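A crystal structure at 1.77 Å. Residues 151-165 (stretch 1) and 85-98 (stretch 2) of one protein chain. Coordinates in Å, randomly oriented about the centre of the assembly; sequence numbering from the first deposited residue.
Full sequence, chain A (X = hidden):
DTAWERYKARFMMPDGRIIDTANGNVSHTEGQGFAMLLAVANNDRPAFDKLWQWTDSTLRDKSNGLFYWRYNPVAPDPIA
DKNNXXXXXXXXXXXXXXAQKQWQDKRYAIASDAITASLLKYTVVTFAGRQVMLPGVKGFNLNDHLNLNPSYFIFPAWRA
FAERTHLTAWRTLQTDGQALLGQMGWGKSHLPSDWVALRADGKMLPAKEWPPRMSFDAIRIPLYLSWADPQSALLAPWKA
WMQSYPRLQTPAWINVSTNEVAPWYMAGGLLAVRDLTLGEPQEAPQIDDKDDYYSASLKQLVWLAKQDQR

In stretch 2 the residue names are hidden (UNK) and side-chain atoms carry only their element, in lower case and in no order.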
# COMPACT_ATOMS: atom_id res chain seq x y z
N SER A 151 3.23 5.81 -2.99
CA SER A 151 2.17 4.93 -2.50
C SER A 151 2.68 3.90 -1.50
O SER A 151 1.87 3.17 -0.92
CB SER A 151 1.46 4.24 -3.67
OG SER A 151 2.13 3.07 -4.09
N TYR A 152 4.00 3.81 -1.30
CA TYR A 152 4.56 3.01 -0.21
C TYR A 152 4.73 3.81 1.08
O TYR A 152 5.20 3.26 2.09
CB TYR A 152 5.93 2.41 -0.60
CG TYR A 152 5.96 1.42 -1.75
CD1 TYR A 152 4.93 1.32 -2.66
CD2 TYR A 152 7.06 0.58 -1.91
CE1 TYR A 152 4.97 0.41 -3.72
CE2 TYR A 152 7.13 -0.33 -2.97
CZ TYR A 152 6.08 -0.41 -3.86
OH TYR A 152 6.11 -1.30 -4.90
N PHE A 153 4.37 5.10 1.09
CA PHE A 153 4.37 5.89 2.32
C PHE A 153 3.06 5.62 3.06
O PHE A 153 2.10 6.39 3.00
CB PHE A 153 4.50 7.39 2.06
CG PHE A 153 5.72 7.83 1.27
CD1 PHE A 153 6.74 6.96 0.93
CD2 PHE A 153 5.82 9.16 0.87
CE1 PHE A 153 7.85 7.41 0.19
CE2 PHE A 153 6.92 9.62 0.14
CZ PHE A 153 7.93 8.74 -0.20
N ILE A 154 3.02 4.50 3.79
CA ILE A 154 1.74 4.02 4.37
C ILE A 154 1.58 4.73 5.71
O ILE A 154 1.84 4.18 6.79
CB ILE A 154 1.69 2.50 4.47
CG1 ILE A 154 2.00 1.91 3.08
CG2 ILE A 154 0.28 2.07 4.92
CD1 ILE A 154 1.93 0.39 3.01
N PHE A 155 1.11 5.97 5.64
CA PHE A 155 1.03 6.83 6.83
C PHE A 155 0.29 6.21 8.01
O PHE A 155 0.78 6.33 9.14
CB PHE A 155 0.40 8.17 6.43
CG PHE A 155 1.14 8.88 5.34
CD1 PHE A 155 2.40 9.40 5.57
CD2 PHE A 155 0.57 9.00 4.08
CE1 PHE A 155 3.10 10.06 4.55
CE2 PHE A 155 1.26 9.65 3.05
CZ PHE A 155 2.52 10.19 3.30
N PRO A 156 -0.86 5.54 7.85
CA PRO A 156 -1.53 5.00 9.05
C PRO A 156 -0.76 3.86 9.70
O PRO A 156 -0.82 3.70 10.93
CB PRO A 156 -2.90 4.55 8.52
CG PRO A 156 -2.65 4.26 7.06
CD PRO A 156 -1.68 5.32 6.63
N ALA A 157 -0.03 3.07 8.91
CA ALA A 157 0.84 2.05 9.48
C ALA A 157 1.98 2.68 10.26
O ALA A 157 2.30 2.24 11.37
CB ALA A 157 1.38 1.15 8.38
N TRP A 158 2.62 3.71 9.69
CA TRP A 158 3.74 4.35 10.36
C TRP A 158 3.31 4.95 11.70
O TRP A 158 4.06 4.89 12.69
CB TRP A 158 4.34 5.44 9.48
CG TRP A 158 4.96 4.91 8.21
CD1 TRP A 158 5.05 3.60 7.83
CD2 TRP A 158 5.56 5.68 7.17
NE1 TRP A 158 5.69 3.52 6.61
CE2 TRP A 158 6.00 4.78 6.18
CE3 TRP A 158 5.76 7.06 6.98
CZ2 TRP A 158 6.65 5.21 5.02
CZ3 TRP A 158 6.40 7.49 5.83
CH2 TRP A 158 6.84 6.56 4.86
N ARG A 159 2.11 5.53 11.76
CA ARG A 159 1.63 6.08 13.02
C ARG A 159 1.44 4.96 14.04
O ARG A 159 1.82 5.10 15.21
CB ARG A 159 0.33 6.86 12.80
CG ARG A 159 -0.28 7.47 14.06
CD ARG A 159 -1.78 7.32 14.10
NE ARG A 159 -2.21 6.09 13.39
CZ ARG A 159 -2.60 4.97 13.98
NH1 ARG A 159 -2.63 4.93 15.30
NH2 ARG A 159 -2.97 3.94 13.25
N ALA A 160 0.88 3.83 13.61
CA ALA A 160 0.72 2.68 14.50
C ALA A 160 2.07 2.17 14.99
O ALA A 160 2.22 1.86 16.18
CB ALA A 160 -0.04 1.56 13.80
N PHE A 161 3.05 2.08 14.09
CA PHE A 161 4.39 1.65 14.51
C PHE A 161 4.93 2.56 15.61
O PHE A 161 5.45 2.09 16.63
CB PHE A 161 5.36 1.66 13.33
CG PHE A 161 5.00 0.72 12.20
CD1 PHE A 161 4.13 -0.33 12.38
CD2 PHE A 161 5.58 0.91 10.94
CE1 PHE A 161 3.82 -1.21 11.33
CE2 PHE A 161 5.28 0.05 9.89
CZ PHE A 161 4.39 -1.01 10.08
N ALA A 162 4.82 3.88 15.41
CA ALA A 162 5.37 4.83 16.36
C ALA A 162 4.76 4.69 17.75
O ALA A 162 5.44 4.91 18.75
CB ALA A 162 5.17 6.26 15.85
N GLU A 163 3.48 4.33 17.83
CA GLU A 163 2.84 4.15 19.13
C GLU A 163 3.40 2.95 19.89
O GLU A 163 3.20 2.86 21.11
CB GLU A 163 1.35 3.97 18.97
CG GLU A 163 0.67 5.10 18.23
CD GLU A 163 -0.82 4.88 18.12
OE1 GLU A 163 -1.26 3.95 17.40
OE2 GLU A 163 -1.58 5.63 18.78
N ARG A 164 4.04 2.02 19.18
CA ARG A 164 4.54 0.74 19.69
C ARG A 164 6.04 0.76 19.95
O ARG A 164 6.50 0.29 20.99
CB ARG A 164 4.19 -0.36 18.67
CG ARG A 164 4.93 -1.71 18.80
CD ARG A 164 4.29 -2.59 19.87
NE ARG A 164 5.09 -3.77 20.15
CZ ARG A 164 4.88 -4.57 21.18
NH1 ARG A 164 3.90 -4.30 22.03
NH2 ARG A 164 5.66 -5.64 21.38
N THR A 165 6.83 1.32 19.03
CA THR A 165 8.27 1.15 19.11
C THR A 165 8.95 2.19 18.22
O THR A 165 8.36 2.68 17.25
CB THR A 165 8.68 -0.27 18.69
OG1 THR A 165 10.09 -0.46 18.90
CG2 THR A 165 8.32 -0.56 17.22
N UNK A 85 9.42 -5.77 -1.18
CA UNK A 85 8.63 -4.61 -1.54
C UNK A 85 8.21 -3.97 -0.22
O UNK A 85 7.47 -4.58 0.56
c UNK A 85 7.41 -4.97 -2.40
N UNK A 86 8.71 -2.76 0.04
CA UNK A 86 8.61 -2.22 1.39
C UNK A 86 7.17 -1.96 1.81
O UNK A 86 6.88 -1.99 3.02
o UNK A 86 10.79 -1.23 1.17
c UNK A 86 9.44 -0.94 1.50
N UNK A 87 6.27 -1.70 0.86
CA UNK A 87 4.88 -1.54 1.28
C UNK A 87 4.30 -2.87 1.73
O UNK A 87 3.52 -2.91 2.69
c UNK A 87 4.02 -0.88 0.19
o UNK A 87 2.85 -1.52 -1.78
o UNK A 87 4.79 -2.52 -1.43
c UNK A 87 3.89 -1.71 -1.09
N UNK A 88 4.67 -3.97 1.08
CA UNK A 88 4.19 -5.27 1.51
C UNK A 88 4.69 -5.63 2.90
O UNK A 88 3.91 -6.06 3.76
N UNK A 89 6.00 -5.45 3.14
CA UNK A 89 6.55 -5.68 4.48
C UNK A 89 5.82 -4.85 5.52
O UNK A 89 5.55 -5.31 6.63
c UNK A 89 8.90 -5.98 3.48
o UNK A 89 8.70 -7.18 3.17
c UNK A 89 8.04 -5.32 4.55
o UNK A 89 9.81 -5.29 2.98
N UNK A 90 5.55 -3.58 5.19
CA UNK A 90 4.87 -2.69 6.12
C UNK A 90 3.47 -3.19 6.44
O UNK A 90 3.04 -3.19 7.60
c UNK A 90 3.98 -0.35 6.36
o UNK A 90 6.13 -0.76 5.36
c UNK A 90 4.81 -1.28 5.51
N UNK A 91 2.72 -3.58 5.40
CA UNK A 91 1.34 -4.03 5.59
C UNK A 91 1.29 -5.26 6.47
O UNK A 91 0.41 -5.38 7.35
c UNK A 91 0.24 -3.53 1.92
c UNK A 91 0.70 -4.33 4.24
c UNK A 91 0.48 -3.10 3.35
c UNK A 91 -0.68 -2.28 3.89
N UNK A 92 2.22 -6.19 6.26
CA UNK A 92 2.32 -7.40 7.08
C UNK A 92 2.60 -7.03 8.53
O UNK A 92 1.94 -7.53 9.45
c UNK A 92 2.94 -8.93 5.16
c UNK A 92 3.39 -8.35 6.51
c UNK A 92 3.72 -9.45 7.52
c UNK A 92 4.09 -9.53 4.29
N UNK A 93 3.59 -6.16 8.76
CA UNK A 93 3.92 -5.78 10.13
C UNK A 93 2.77 -5.05 10.79
O UNK A 93 2.54 -5.18 12.00
c UNK A 93 5.19 -4.92 10.16
N UNK A 94 2.06 -4.22 10.02
CA UNK A 94 0.92 -3.48 10.54
C UNK A 94 -0.22 -4.42 10.90
O UNK A 94 -0.82 -4.29 11.98
c UNK A 94 -2.62 0.13 7.20
c UNK A 94 -2.24 0.06 9.93
c UNK A 94 -1.64 -0.72 7.71
n UNK A 94 -1.85 -0.16 11.22
c UNK A 94 -0.56 -1.49 9.94
c UNK A 94 -3.23 0.90 9.42
c UNK A 94 -0.84 -1.09 11.23
c UNK A 94 -3.39 0.93 8.06
c UNK A 94 0.48 -2.45 9.49
c UNK A 94 -1.44 -0.76 9.10
N UNK A 95 -0.51 -5.39 10.03
CA UNK A 95 -1.54 -6.37 10.33
C UNK A 95 -1.22 -7.15 11.61
O UNK A 95 -2.12 -7.42 12.42
c UNK A 95 -1.72 -7.31 9.14
N UNK A 96 0.05 -7.51 11.80
CA UNK A 96 0.46 -8.23 13.01
C UNK A 96 0.25 -7.38 14.25
O UNK A 96 -0.22 -7.89 15.28
c UNK A 96 2.11 -9.87 11.97
c UNK A 96 1.66 -11.15 12.69
c UNK A 96 3.55 -9.99 11.46
c UNK A 96 1.92 -8.66 12.90
N UNK A 97 0.61 -6.10 14.19
CA UNK A 97 0.35 -5.21 15.32
C UNK A 97 -1.14 -5.17 15.64
O UNK A 97 -1.55 -5.27 16.81
c UNK A 97 1.97 -1.68 15.55
c UNK A 97 1.34 -2.94 16.13
c UNK A 97 0.88 -3.82 14.99
c UNK A 97 2.35 -3.73 16.96
N UNK A 98 -1.99 -5.06 14.62
CA UNK A 98 -3.42 -5.00 14.84
C UNK A 98 -3.96 -6.34 15.34
O UNK A 98 -4.92 -6.38 16.12
c UNK A 98 -4.12 -4.54 13.57
c UNK A 98 -4.02 -2.65 11.82
n UNK A 98 -7.37 -1.49 10.84
n UNK A 98 -5.63 -0.30 11.72
c UNK A 98 -3.87 -3.05 13.30
n UNK A 98 -5.40 -2.57 11.36
c UNK A 98 -6.13 -1.45 11.31
O HOH W 1 1.10 0.48 -0.81
O HOH W 2 5.41 1.86 4.32
O HOH W 3 -3.50 0.62 13.59

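Position 85 carries one carbon and no more; its CB lies 4.6 Å from Tyr152 OH. This is Ala85, at the N-cap of the helix that follows, a buried place that its lone methyl fills. Position 86 has a carbon and then an oxygen; its CB lies 4.4 Å from Tyr152 CD2. This is Ser86, its hydroxyl satisfied elsewhere in the structure.

Position 87 has two carbons, the second bearing two oxygens, and its CB lies over the face of the Tyr152 ring, 3.9 Å from the centroid; a carboxylate one carbon beyond CB makes it Asp87. OD2 lies 3.5 Å from Tyr152 CE1. The carboxylate also accepts from a water that donates to Ser151 O. Position 88 has no side-chain atom, so it is Gly88, buried and without contact to stretch 1. At 89 two carbons and two oxygens again give aspartate; Asp89 has no contact with stretch 1.

Position 90 forks at CB into an oxygen and a carbon, and the carbon arm lies 3.6 Å from Ala157 CB: this is Thr90. The two arms serve differently. CG2 packs on Ala157, while OG1 donates to Ser86 O (2.7 Å) and accepts from a water that also joins Tyr152 O and Trp158 NE1.

Four carbons forked at the second, the fork carbon 3.8 Å from Ile154 CD1, make 91 a leucine; Leu91 starts away from stretch 1, yet its CG reaches that methyl. At 92 the fork is at the first carbon, with one arm two carbons long: Ile92, facing away. The single carbon of 93, its CB, meets Phe161 CZ at 4.0 Å: Ala93, whose small methyl points toward stretch 1 and helps form the hole for the Phe161 ring.

Position 94 holds fused five- and six-membered rings with one nitrogen, the five-membered ring flat against Ala157, whose CA is 3.6 Å from its centroid; only tryptophan supplies this. Pro156 CG reaches CH2 of Trp94 at 3.6 Å. NE1 donates to a water (3.0 Å from NE1 to the water oxygen) to which Arg159 NH2 also donates, weakly.

Position 95, one carbon, is Ala95, and 96, four carbons forked at the second, is Leu96; both are buried and neither touches stretch 1. Position 97 has the same fork but points toward it, one end carbon 3.7 Å from Arg164 CD: Leu97, with that carbon CD1 and with CD2 4.1 Å from Phe161 CD1. Position 98, three carbons, a nitrogen, then a carbon with two nitrogens, is Arg98, which binds the water at Trp94 through NH1.

The two helices cross at 51°, their axes 9.8 Å apart at closest approach. Trp94 sits among Pro156, Ala157, Ala160 and Phe161, and Phe161 in turn among Thr90, Ala93, Trp94 and Leu97. No direct hydrogen bond joins the stretches; apolar packing holds them, and three waters bridge their polar groups.

Stretch 2, residues 85-98: ASDGDTLIAWALLR
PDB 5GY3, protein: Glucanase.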